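Local coordinates for insect group II chitinase (Ostrinia furnacalis, PDB 5Y2A), which hydrolyses the beta-1,4-glycosidic bonds of chitin as a family 18 glycoside hydrolase and probably takes part in chitin breakdown in the insect, at residues V6-N11 with I36-V41; P127-V132 with I174-N179; L148-R153 with S184-W189; A165-S170 with D188-M193. All blocks are in the same frame, centred on the assembly; numbering follows the deposited sequence.

Contact 1 (V6-N11 with I36-V41); sequences VCYYTN and IYAFAV
Ile36 lies against the Tyr8 ring, its CB 4.0 Å from the ring centroid over one face and its CG2 3.4 Å from Tyr8 CE2. A branched aliphatic chain suits this flat partner; its CG1 reaches back to Val6 CG1 at 3.8 Å. Beyond the pair, the Tyr8 hydroxyl bonds Asp121, a position of the family's DxDxE signature. On the other face of the strand pair Tyr9 and Tyr37 run alongside each other, both with CG anti to the backbone N, and CE2 of Tyr9 meets CE2 of Tyr37 at 3.6 Å with the rings tilted 53° apart. Tyr37 OH lies 3.5 Å from Asn11 CB, while Asp57 binds both that hydroxyl and Asn11 ND2. An alanine in place of Tyr37 would probably open a gap beside the Tyr9 ring and cost Asp57 one of its two partners. Four backbone bonds join the two segments, the last from Asn11 N to Ala38 O (2.8 Å). Past it the contact slackens: after a cis peptide Phe39, partly exposed, points its CB away from 6-11; its buried N has no partner in the model. Parallel neighbouring strands, with this non-proline cis peptide, are characteristic of the GH18 (beta/alpha)8 barrel.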
# COMPACT_ATOMS: atom_id res chain seq x y z
N VAL A 6 6.35 -25.41 -8.25
CA VAL A 6 6.49 -24.80 -6.93
C VAL A 6 5.37 -23.79 -6.78
O VAL A 6 5.33 -22.78 -7.50
CB VAL A 6 7.87 -24.15 -6.76
CG1 VAL A 6 7.99 -23.45 -5.41
CG2 VAL A 6 8.97 -25.20 -6.92
N CYS A 7 4.45 -24.03 -5.84
CA CYS A 7 3.24 -23.22 -5.68
C CYS A 7 3.38 -22.33 -4.46
O CYS A 7 3.58 -22.83 -3.35
CB CYS A 7 2.01 -24.11 -5.50
SG CYS A 7 1.60 -25.23 -6.84
N TYR A 8 3.21 -21.02 -4.65
CA TYR A 8 3.14 -20.11 -3.51
C TYR A 8 1.70 -20.01 -3.02
O TYR A 8 0.79 -19.67 -3.78
CB TYR A 8 3.70 -18.74 -3.88
CG TYR A 8 5.21 -18.71 -3.78
CD1 TYR A 8 5.99 -19.09 -4.85
CD2 TYR A 8 5.85 -18.34 -2.59
CE1 TYR A 8 7.37 -19.09 -4.77
CE2 TYR A 8 7.24 -18.34 -2.51
CZ TYR A 8 7.99 -18.72 -3.60
OH TYR A 8 9.37 -18.74 -3.54
N TYR A 9 1.51 -20.34 -1.74
CA TYR A 9 0.27 -20.12 -1.01
C TYR A 9 0.48 -18.88 -0.16
O TYR A 9 1.53 -18.75 0.47
CB TYR A 9 -0.04 -21.33 -0.12
CG TYR A 9 -1.12 -21.05 0.91
CD1 TYR A 9 -2.46 -21.16 0.58
CD2 TYR A 9 -0.80 -20.63 2.20
CE1 TYR A 9 -3.45 -20.89 1.50
CE2 TYR A 9 -1.79 -20.35 3.13
CZ TYR A 9 -3.11 -20.48 2.76
OH TYR A 9 -4.12 -20.21 3.66
N THR A 10 -0.45 -17.93 -0.21
CA THR A 10 -0.31 -16.68 0.54
C THR A 10 -1.33 -16.62 1.67
O THR A 10 -2.54 -16.75 1.43
CB THR A 10 -0.43 -15.45 -0.37
OG1 THR A 10 -1.76 -15.35 -0.87
CG2 THR A 10 0.55 -15.57 -1.53
N ASN A 11 -0.85 -16.47 2.92
CA ASN A 11 -1.75 -16.47 4.07
C ASN A 11 -2.70 -15.27 4.07
O ASN A 11 -3.81 -15.38 4.60
CB ASN A 11 -0.95 -16.63 5.37
CG ASN A 11 -0.07 -15.44 5.71
OD1 ASN A 11 0.21 -14.58 4.89
ND2 ASN A 11 0.45 -15.45 6.94
N ILE A 36 4.95 -23.46 -1.00
CA ILE A 36 5.65 -22.51 -0.15
C ILE A 36 4.60 -21.69 0.59
O ILE A 36 3.73 -21.07 -0.04
CB ILE A 36 6.57 -21.57 -0.95
CG1 ILE A 36 7.53 -22.36 -1.85
CG2 ILE A 36 7.35 -20.67 0.00
CD1 ILE A 36 8.35 -23.40 -1.14
N TYR A 37 4.68 -21.69 1.92
CA TYR A 37 3.76 -20.92 2.76
C TYR A 37 4.31 -19.50 2.91
O TYR A 37 5.26 -19.27 3.66
CB TYR A 37 3.58 -21.60 4.12
CG TYR A 37 2.43 -21.07 4.95
CD1 TYR A 37 2.46 -19.80 5.50
CD2 TYR A 37 1.30 -21.86 5.19
CE1 TYR A 37 1.40 -19.31 6.26
CE2 TYR A 37 0.24 -21.38 5.94
CZ TYR A 37 0.30 -20.10 6.48
OH TYR A 37 -0.75 -19.61 7.22
N ALA A 38 3.70 -18.55 2.20
CA ALA A 38 4.13 -17.15 2.23
C ALA A 38 3.17 -16.34 3.10
O ALA A 38 1.95 -16.45 2.94
CB ALA A 38 4.15 -16.57 0.81
N PHE A 39 3.71 -15.56 4.05
CA PHE A 39 5.13 -15.48 4.41
C PHE A 39 5.27 -15.49 5.93
O PHE A 39 4.43 -14.93 6.64
CB PHE A 39 5.79 -14.18 3.92
CG PHE A 39 6.08 -14.13 2.45
CD1 PHE A 39 7.04 -14.95 1.89
CD2 PHE A 39 5.43 -13.21 1.64
CE1 PHE A 39 7.33 -14.88 0.53
CE2 PHE A 39 5.71 -13.13 0.29
CZ PHE A 39 6.66 -13.97 -0.27
N ALA A 40 6.37 -16.05 6.42
CA ALA A 40 6.86 -15.70 7.74
C ALA A 40 7.79 -14.49 7.61
O ALA A 40 8.20 -14.11 6.51
CB ALA A 40 7.58 -16.88 8.41
N VAL A 41 8.13 -13.87 8.74
CA VAL A 41 8.93 -12.66 8.74
C VAL A 41 10.08 -12.78 9.75
O VAL A 41 10.11 -13.68 10.59
CB VAL A 41 8.08 -11.40 9.02
CG1 VAL A 41 7.10 -11.19 7.88
CG2 VAL A 41 7.34 -11.53 10.33

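Contact 2 (P127-V132 with I174-N179)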
# COMPACT_ATOMS: atom_id res chain seq x y z
N PRO A 127 19.51 -9.06 -1.05
CA PRO A 127 20.85 -8.82 -0.51
C PRO A 127 21.45 -7.58 -1.17
O PRO A 127 21.34 -7.41 -2.38
CB PRO A 127 21.62 -10.08 -0.88
CG PRO A 127 20.54 -11.15 -0.79
CD PRO A 127 19.35 -10.48 -1.45
N LYS A 128 22.03 -6.70 -0.34
CA LYS A 128 22.63 -5.46 -0.80
C LYS A 128 21.57 -4.46 -1.29
O LYS A 128 21.45 -3.36 -0.77
CB LYS A 128 23.68 -5.70 -1.90
CG LYS A 128 24.10 -4.44 -2.63
CD LYS A 128 25.44 -3.92 -2.15
CE LYS A 128 25.96 -2.83 -3.08
NZ LYS A 128 26.01 -1.52 -2.41
N CYS A 129 20.79 -4.85 -2.31
CA CYS A 129 19.77 -3.97 -2.89
C CYS A 129 18.46 -4.12 -2.09
O CYS A 129 17.48 -4.70 -2.56
CB CYS A 129 19.55 -4.30 -4.36
SG CYS A 129 21.03 -4.24 -5.41
N TRP A 130 18.48 -3.57 -0.88
CA TRP A 130 17.30 -3.62 -0.02
C TRP A 130 16.12 -2.95 -0.71
O TRP A 130 16.17 -1.75 -1.00
CB TRP A 130 17.56 -2.94 1.31
CG TRP A 130 18.80 -3.35 2.02
CD1 TRP A 130 19.53 -4.49 1.83
CD2 TRP A 130 19.45 -2.63 3.07
NE1 TRP A 130 20.60 -4.51 2.69
CE2 TRP A 130 20.58 -3.38 3.46
CE3 TRP A 130 19.20 -1.41 3.71
CZ2 TRP A 130 21.45 -2.95 4.46
CZ3 TRP A 130 20.06 -1.00 4.71
CH2 TRP A 130 21.17 -1.76 5.07
N GLN A 131 15.06 -3.72 -0.96
CA GLN A 131 13.92 -3.23 -1.75
C GLN A 131 14.41 -2.51 -3.01
O GLN A 131 13.94 -1.43 -3.35
CB GLN A 131 13.01 -2.34 -0.90
CG GLN A 131 12.17 -3.13 0.11
CD GLN A 131 11.11 -2.31 0.80
OE1 GLN A 131 11.24 -1.09 0.96
NE2 GLN A 131 10.04 -2.97 1.23
N VAL A 132 15.39 -3.13 -3.68
CA VAL A 132 16.04 -2.74 -4.94
C VAL A 132 16.78 -1.41 -4.86
O VAL A 132 17.13 -0.82 -5.88
CB VAL A 132 15.04 -2.76 -6.13
CG1 VAL A 132 14.15 -3.99 -6.07
CG2 VAL A 132 14.21 -1.47 -6.25
N ILE A 174 21.01 -8.94 -9.57
CA ILE A 174 21.72 -10.22 -9.54
C ILE A 174 23.21 -9.99 -9.35
O ILE A 174 23.86 -10.65 -8.52
CB ILE A 174 21.43 -11.03 -10.81
CG1 ILE A 174 19.96 -11.49 -10.81
CG2 ILE A 174 22.38 -12.23 -10.92
CD1 ILE A 174 19.43 -11.81 -12.18
N ASP A 175 23.77 -9.02 -10.09
CA ASP A 175 25.20 -8.74 -9.99
C ASP A 175 25.57 -8.28 -8.58
O ASP A 175 26.64 -8.62 -8.07
CB ASP A 175 25.60 -7.67 -11.01
CG ASP A 175 25.50 -8.16 -12.43
OD1 ASP A 175 25.50 -9.39 -12.64
OD2 ASP A 175 25.43 -7.30 -13.35
N TYR A 176 24.69 -7.52 -7.94
CA TYR A 176 24.96 -7.02 -6.60
C TYR A 176 24.74 -8.06 -5.51
O TYR A 176 25.43 -8.03 -4.49
CB TYR A 176 24.06 -5.82 -6.31
CG TYR A 176 24.52 -4.47 -6.84
CD1 TYR A 176 25.71 -3.90 -6.41
CD2 TYR A 176 23.74 -3.77 -7.74
CE1 TYR A 176 26.11 -2.65 -6.87
CE2 TYR A 176 24.13 -2.53 -8.21
CZ TYR A 176 25.31 -1.97 -7.77
OH TYR A 176 25.69 -0.74 -8.25
N ALA A 177 23.78 -8.96 -5.69
CA ALA A 177 23.23 -9.71 -4.56
C ALA A 177 23.75 -11.14 -4.44
O ALA A 177 23.82 -11.66 -3.32
CB ALA A 177 21.70 -9.76 -4.65
N TYR A 178 24.08 -11.81 -5.54
CA TYR A 178 24.17 -13.27 -5.54
C TYR A 178 25.55 -13.77 -5.93
O TYR A 178 26.09 -13.39 -6.97
CB TYR A 178 23.11 -13.87 -6.47
CG TYR A 178 21.70 -13.44 -6.12
CD1 TYR A 178 21.19 -13.64 -4.84
CD2 TYR A 178 20.88 -12.86 -7.08
CE1 TYR A 178 19.90 -13.25 -4.52
CE2 TYR A 178 19.59 -12.47 -6.76
CZ TYR A 178 19.10 -12.67 -5.48
OH TYR A 178 17.82 -12.28 -5.17
N ASN A 179 26.10 -14.64 -5.08
CA ASN A 179 27.17 -15.56 -5.45
C ASN A 179 26.48 -16.74 -6.13
O ASN A 179 26.11 -17.72 -5.49
CB ASN A 179 27.96 -15.99 -4.22
CG ASN A 179 29.12 -16.92 -4.55
OD1 ASN A 179 29.10 -17.64 -5.55
ND2 ASN A 179 30.15 -16.90 -3.70
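Tyr176 leads the contact from the last turn of helix 171-177, meeting Lys128 and Cys129 together. Its CG is anti to the carbonyl carbon (chi1 -83°), which carries the ring out beside the loop. There Lys128 CE comes to 3.5 Å from Tyr176 CD1, the lysine's methylenes passing obliquely along the ring while NZ goes on to the carbonyl oxygens of Cys134 and Gly137. A long chain with a charged tip suits this place, since the greasy part packs and the ammonium binds the loop's own backbone. On the same tyrosine, Cys129 SG lies 3.5 Å from Tyr176 CB and 4.4 Å from the ring centroid, an oblique sulfur-aromatic contact. Cys129 is the centre of an inverse gamma turn and is tied to Cys134 by a disulfide. In the (beta/alpha)8 barrel, the contact joins the loop after strand 119-123 to the short helix that follows the neighbouring strand 162-167. Ala177 comes next, small enough to sit close against Pro127: its CB is 3.3 Å from Pro127 O and 3.8 Å from Pro127 CB. The same methyl covers a face of the Tyr178 ring, over its centre. Tyr178, where the chain leaves the helix, brings CE1 to 4.2 Å from Pro127 CD, while its hydroxyl binds Ser168 N.

Contact 3 (L148-R153 with S184-W189); sequences LVKELR and SMNLDW
Arg153 reaches Asn186 and Asp188 by a folded route: its CG is anti to the backbone N, but the chain then bends at chi2 (84°) and again at chi3 (-82°), swinging the guanidinium across the end of helix 180-186. NH1 serves two acceptors. It bonds Asn186 O at 3.0 Å, coming from above the carbonyl plane, and Asp188 OD2 at 3.1 Å in a salt bridge. The carboxylate stands almost perpendicular to the guanidinium, 83° between the planes, and OD2 is met from above the carboxylate plane while lying in that of the guanidinium. NH2 adds a weak bond to the same oxygen, which also accepts from Leu163 N; the guanidinium together with a backbone N-H on one oxygen would be expected to stabilise the charged form of the aspartate. Long and multiply donating, arginine can meet a helix-end carbonyl and an acid at once. A leucine in its place would probably deprive Asp188 of its counter-charge and Asn186 O of this donor.

Asn186 turns its amide nearly coplanar with the guanidinium, OD1 lying 3.5 Å from Arg153 CG and ND2 3.5 Å from Lys150 CG; ND2 bonds Ala182 O, one turn back. Deeper in, Val149 CG1 touches Asn186 CB (3.6 Å) and Leu187 CD2 (3.7 Å), a compact branched residue suited to a buried helix face; Leu187 also packs on Leu163 and Ala165 of strand 162-167. Helix 141-159 meets the end of helix 180-186 and the turn into strand 189-192, as in the outer layer of a (beta/alpha)8 barrel.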
# COMPACT_ATOMS: atom_id res chain seq x y z
N LEU A 148 25.01 -17.62 5.02
CA LEU A 148 23.77 -18.09 5.64
C LEU A 148 23.24 -19.32 4.93
O LEU A 148 22.82 -20.29 5.57
CB LEU A 148 22.72 -16.97 5.64
CG LEU A 148 21.37 -17.35 6.26
CD1 LEU A 148 21.50 -17.55 7.77
CD2 LEU A 148 20.29 -16.33 5.93
N VAL A 149 23.24 -19.29 3.59
CA VAL A 149 22.74 -20.42 2.82
C VAL A 149 23.60 -21.66 3.06
O VAL A 149 23.08 -22.76 3.28
CB VAL A 149 22.68 -20.06 1.32
CG1 VAL A 149 22.45 -21.31 0.49
CG2 VAL A 149 21.57 -19.04 1.08
N LYS A 150 24.93 -21.51 3.03
CA LYS A 150 25.79 -22.66 3.30
C LYS A 150 25.53 -23.25 4.68
O LYS A 150 25.46 -24.47 4.84
CB LYS A 150 27.27 -22.27 3.17
CG LYS A 150 27.76 -22.04 1.76
CD LYS A 150 29.27 -21.85 1.75
CE LYS A 150 29.64 -20.41 1.43
NZ LYS A 150 29.72 -20.19 -0.04
N GLU A 151 25.36 -22.39 5.69
CA GLU A 151 25.18 -22.88 7.05
C GLU A 151 23.80 -23.50 7.24
O GLU A 151 23.67 -24.52 7.93
CB GLU A 151 25.42 -21.75 8.04
CG GLU A 151 26.86 -21.28 8.02
CD GLU A 151 27.03 -19.85 8.49
OE1 GLU A 151 26.05 -19.28 9.02
OE2 GLU A 151 28.13 -19.30 8.29
N LEU A 152 22.77 -22.91 6.63
CA LEU A 152 21.46 -23.56 6.61
C LEU A 152 21.53 -24.90 5.89
O LEU A 152 20.92 -25.88 6.33
CB LEU A 152 20.42 -22.66 5.95
CG LEU A 152 19.90 -21.47 6.77
CD1 LEU A 152 19.26 -20.42 5.85
CD2 LEU A 152 18.90 -21.96 7.80
N ARG A 153 22.27 -24.96 4.78
CA ARG A 153 22.41 -26.22 4.04
C ARG A 153 22.97 -27.33 4.93
O ARG A 153 22.44 -28.45 4.95
CB ARG A 153 23.30 -26.00 2.82
CG ARG A 153 23.71 -27.28 2.09
CD ARG A 153 22.65 -27.75 1.11
NE ARG A 153 21.58 -28.50 1.74
CZ ARG A 153 20.33 -28.55 1.29
NH1 ARG A 153 19.98 -27.86 0.21
NH2 ARG A 153 19.42 -29.28 1.93
N SER A 184 23.59 -21.96 -6.36
CA SER A 184 23.19 -23.11 -7.16
C SER A 184 23.57 -24.42 -6.47
O SER A 184 22.78 -25.37 -6.44
CB SER A 184 23.82 -23.02 -8.55
OG SER A 184 23.42 -24.11 -9.36
N MET A 185 24.77 -24.47 -5.88
CA MET A 185 25.24 -25.72 -5.27
C MET A 185 24.51 -26.02 -3.97
O MET A 185 24.23 -27.19 -3.66
CB MET A 185 26.74 -25.64 -5.02
CG MET A 185 27.36 -26.95 -4.55
SD MET A 185 29.10 -26.67 -4.18
CE MET A 185 28.93 -25.54 -2.81
N ASN A 186 24.19 -24.99 -3.18
CA ASN A 186 23.68 -25.19 -1.84
C ASN A 186 22.16 -25.18 -1.74
O ASN A 186 21.62 -25.55 -0.69
CB ASN A 186 24.27 -24.14 -0.89
CG ASN A 186 25.72 -24.44 -0.51
OD1 ASN A 186 25.99 -25.32 0.29
ND2 ASN A 186 26.65 -23.69 -1.09
N LEU A 187 21.44 -24.76 -2.78
CA LEU A 187 19.99 -24.71 -2.75
C LEU A 187 19.39 -25.89 -3.50
O LEU A 187 19.93 -26.33 -4.52
CB LEU A 187 19.47 -23.40 -3.35
CG LEU A 187 19.87 -22.13 -2.62
CD1 LEU A 187 19.43 -20.91 -3.42
CD2 LEU A 187 19.27 -22.10 -1.22
N ASP A 188 18.26 -26.41 -3.00
CA ASP A 188 17.54 -27.47 -3.70
C ASP A 188 16.88 -26.95 -4.97
O ASP A 188 16.69 -27.72 -5.92
CB ASP A 188 16.50 -28.10 -2.77
CG ASP A 188 17.14 -28.88 -1.63
OD1 ASP A 188 17.74 -29.95 -1.89
OD2 ASP A 188 17.06 -28.42 -0.48
N TRP A 189 16.49 -25.68 -4.99
CA TRP A 189 16.09 -25.03 -6.24
C TRP A 189 16.18 -23.53 -6.05
O TRP A 189 16.20 -23.02 -4.93
CB TRP A 189 14.68 -25.46 -6.70
CG TRP A 189 13.56 -25.06 -5.77
CD1 TRP A 189 12.85 -23.89 -5.80
CD2 TRP A 189 13.01 -25.84 -4.70
NE1 TRP A 189 11.90 -23.89 -4.80
CE2 TRP A 189 11.98 -25.08 -4.12
CE3 TRP A 189 13.31 -27.10 -4.18
CZ2 TRP A 189 11.24 -25.54 -3.02
CZ3 TRP A 189 12.57 -27.56 -3.10
CH2 TRP A 189 11.55 -26.78 -2.53

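Contact 4 (A165-S170 with D188-M193)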
# COMPACT_ATOMS: atom_id res chain seq x y z
N ALA A 165 15.41 -20.67 -2.51
CA ALA A 165 15.37 -19.22 -2.44
C ALA A 165 14.65 -18.67 -3.65
O ALA A 165 14.78 -19.19 -4.76
CB ALA A 165 16.78 -18.61 -2.36
N ALA A 166 13.89 -17.60 -3.42
CA ALA A 166 13.34 -16.79 -4.50
C ALA A 166 14.30 -15.62 -4.75
O ALA A 166 14.70 -14.94 -3.81
CB ALA A 166 11.95 -16.28 -4.14
N VAL A 167 14.64 -15.38 -6.02
CA VAL A 167 15.72 -14.48 -6.37
C VAL A 167 15.30 -13.52 -7.48
O VAL A 167 14.37 -13.77 -8.24
CB VAL A 167 16.98 -15.25 -6.82
CG1 VAL A 167 17.46 -16.17 -5.71
CG2 VAL A 167 16.65 -16.04 -8.07
N SER A 168 16.05 -12.42 -7.57
CA SER A 168 15.73 -11.34 -8.49
C SER A 168 15.90 -11.75 -9.95
O SER A 168 16.77 -12.57 -10.29
CB SER A 168 16.63 -10.13 -8.20
OG SER A 168 16.38 -9.08 -9.13
N ALA A 169 15.09 -11.15 -10.81
CA ALA A 169 15.23 -11.26 -12.25
C ALA A 169 15.87 -10.02 -12.87
O ALA A 169 15.86 -9.87 -14.09
CB ALA A 169 13.87 -11.51 -12.90
N SER A 170 16.37 -9.11 -12.04
CA SER A 170 17.04 -7.90 -12.51
C SER A 170 18.53 -8.18 -12.65
O SER A 170 19.17 -8.59 -11.68
CB SER A 170 16.81 -6.74 -11.54
OG SER A 170 17.77 -5.71 -11.74
N ASP A 188 18.26 -26.41 -3.00
CA ASP A 188 17.54 -27.47 -3.70
C ASP A 188 16.88 -26.95 -4.97
O ASP A 188 16.69 -27.72 -5.92
CB ASP A 188 16.50 -28.10 -2.77
CG ASP A 188 17.14 -28.88 -1.63
OD1 ASP A 188 17.74 -29.95 -1.89
OD2 ASP A 188 17.06 -28.42 -0.48
N TRP A 189 16.49 -25.68 -4.99
CA TRP A 189 16.09 -25.03 -6.24
C TRP A 189 16.18 -23.53 -6.05
O TRP A 189 16.20 -23.02 -4.93
CB TRP A 189 14.68 -25.46 -6.70
CG TRP A 189 13.56 -25.06 -5.77
CD1 TRP A 189 12.85 -23.89 -5.80
CD2 TRP A 189 13.01 -25.84 -4.70
NE1 TRP A 189 11.90 -23.89 -4.80
CE2 TRP A 189 11.98 -25.08 -4.12
CE3 TRP A 189 13.31 -27.10 -4.18
CZ2 TRP A 189 11.24 -25.54 -3.02
CZ3 TRP A 189 12.57 -27.56 -3.10
CH2 TRP A 189 11.55 -26.78 -2.53
N ILE A 190 16.27 -22.84 -7.18
CA ILE A 190 16.31 -21.38 -7.23
C ILE A 190 15.07 -20.93 -7.98
O ILE A 190 14.92 -21.22 -9.17
CB ILE A 190 17.58 -20.87 -7.91
CG1 ILE A 190 18.82 -21.22 -7.09
CG2 ILE A 190 17.51 -19.38 -8.14
CD1 ILE A 190 20.10 -21.05 -7.85
N SER A 191 14.16 -20.25 -7.29
CA SER A 191 12.95 -19.75 -7.92
C SER A 191 13.23 -18.35 -8.47
O SER A 191 13.33 -17.39 -7.70
CB SER A 191 11.78 -19.73 -6.94
OG SER A 191 11.25 -21.05 -6.75
N LEU A 192 13.35 -18.24 -9.79
CA LEU A 192 13.55 -16.95 -10.42
C LEU A 192 12.25 -16.16 -10.37
O LEU A 192 11.22 -16.63 -10.87
CB LEU A 192 14.01 -17.13 -11.86
CG LEU A 192 15.23 -18.03 -12.08
CD1 LEU A 192 15.44 -18.22 -13.58
CD2 LEU A 192 16.47 -17.43 -11.43
N MET A 193 12.27 -14.97 -9.77
CA MET A 193 11.07 -14.13 -9.75
C MET A 193 10.97 -13.37 -11.07
O MET A 193 11.12 -12.15 -11.15
CB MET A 193 11.09 -13.21 -8.54
CG MET A 193 10.89 -13.98 -7.24
SD MET A 193 10.80 -12.89 -5.80
CE MET A 193 12.52 -12.48 -5.65
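Val167 and Ile190 cross obliquely on one face of the parallel strand pair, CG2 to CG2 at 3.4 Å, tighter than ordinary van der Waals contact. The valine's chi1 of -60° sets CG2 between its backbone N and carbonyl carbon, and from there it touches Leu192 as well, 3.6 Å from CD2. This one methyl touches side chains of two residues of the neighbouring strand. Trp231 and Val228 of helix 224-233 cover this side, a setting that suits branched, wholly apolar residues.

The other face carries smaller groups. Ala166 and Ser191 are paired there, with Ala166 CA approaching Ser191 O in a CA-H...O contact. Over the alanine bends Met193: with CG beside the backbone N (chi1 -70°) and chi2 anti, SD lies 3.9 Å from Ala166 CB, and the bend at chi3 (-76°) brings CE to 3.4 Å from Val167 O. A flexible thioether can follow the backbone, and an alanine beneath it is short enough to be covered. Met193 also touches Glu125, the glutamate of the family's DxDxE signature, which acts as the acid in related enzymes.

Between the two faces the backbones are joined by Ser191 N to Ala165 O, Val167 N to Ser191 O and Met193 N to Val167 O (2.9 Å), with a weak bond from Ala165 N to Trp189 O. Past the strands Ala169 CB rests 3.3 Å from Met193 O, and Ser168 OG accepts from Ser170 N in an ST turn. Adjacent parallel strands with helices 171-177 and 180-186 between them make the beta-alpha-beta crossover of the (beta/alpha)8 barrel.

In the fold
Contacts 1 and 4 are strand pairs of the same barrel, their centres 14 Å apart, and they meet in its interior, where Tyr8 OH lies against Ala166 CB. Trp189, shared by contacts 3 and 4, packs on Val6 and Ile36 and so brings contact 1 in as well. Contacts 2 and 3, with centres 17 Å apart, do not touch; they lie farther out, one at the loop after strand 119-123, the other between helices 141-159 and 180-186. Along the chain contact 1 closes first; contact 2 then alternates with contacts 3 and 4, which end on overlapping segments. Two strand pairs and some of the outer elements around them are thus joined in the barrel that carries the GH18 signature.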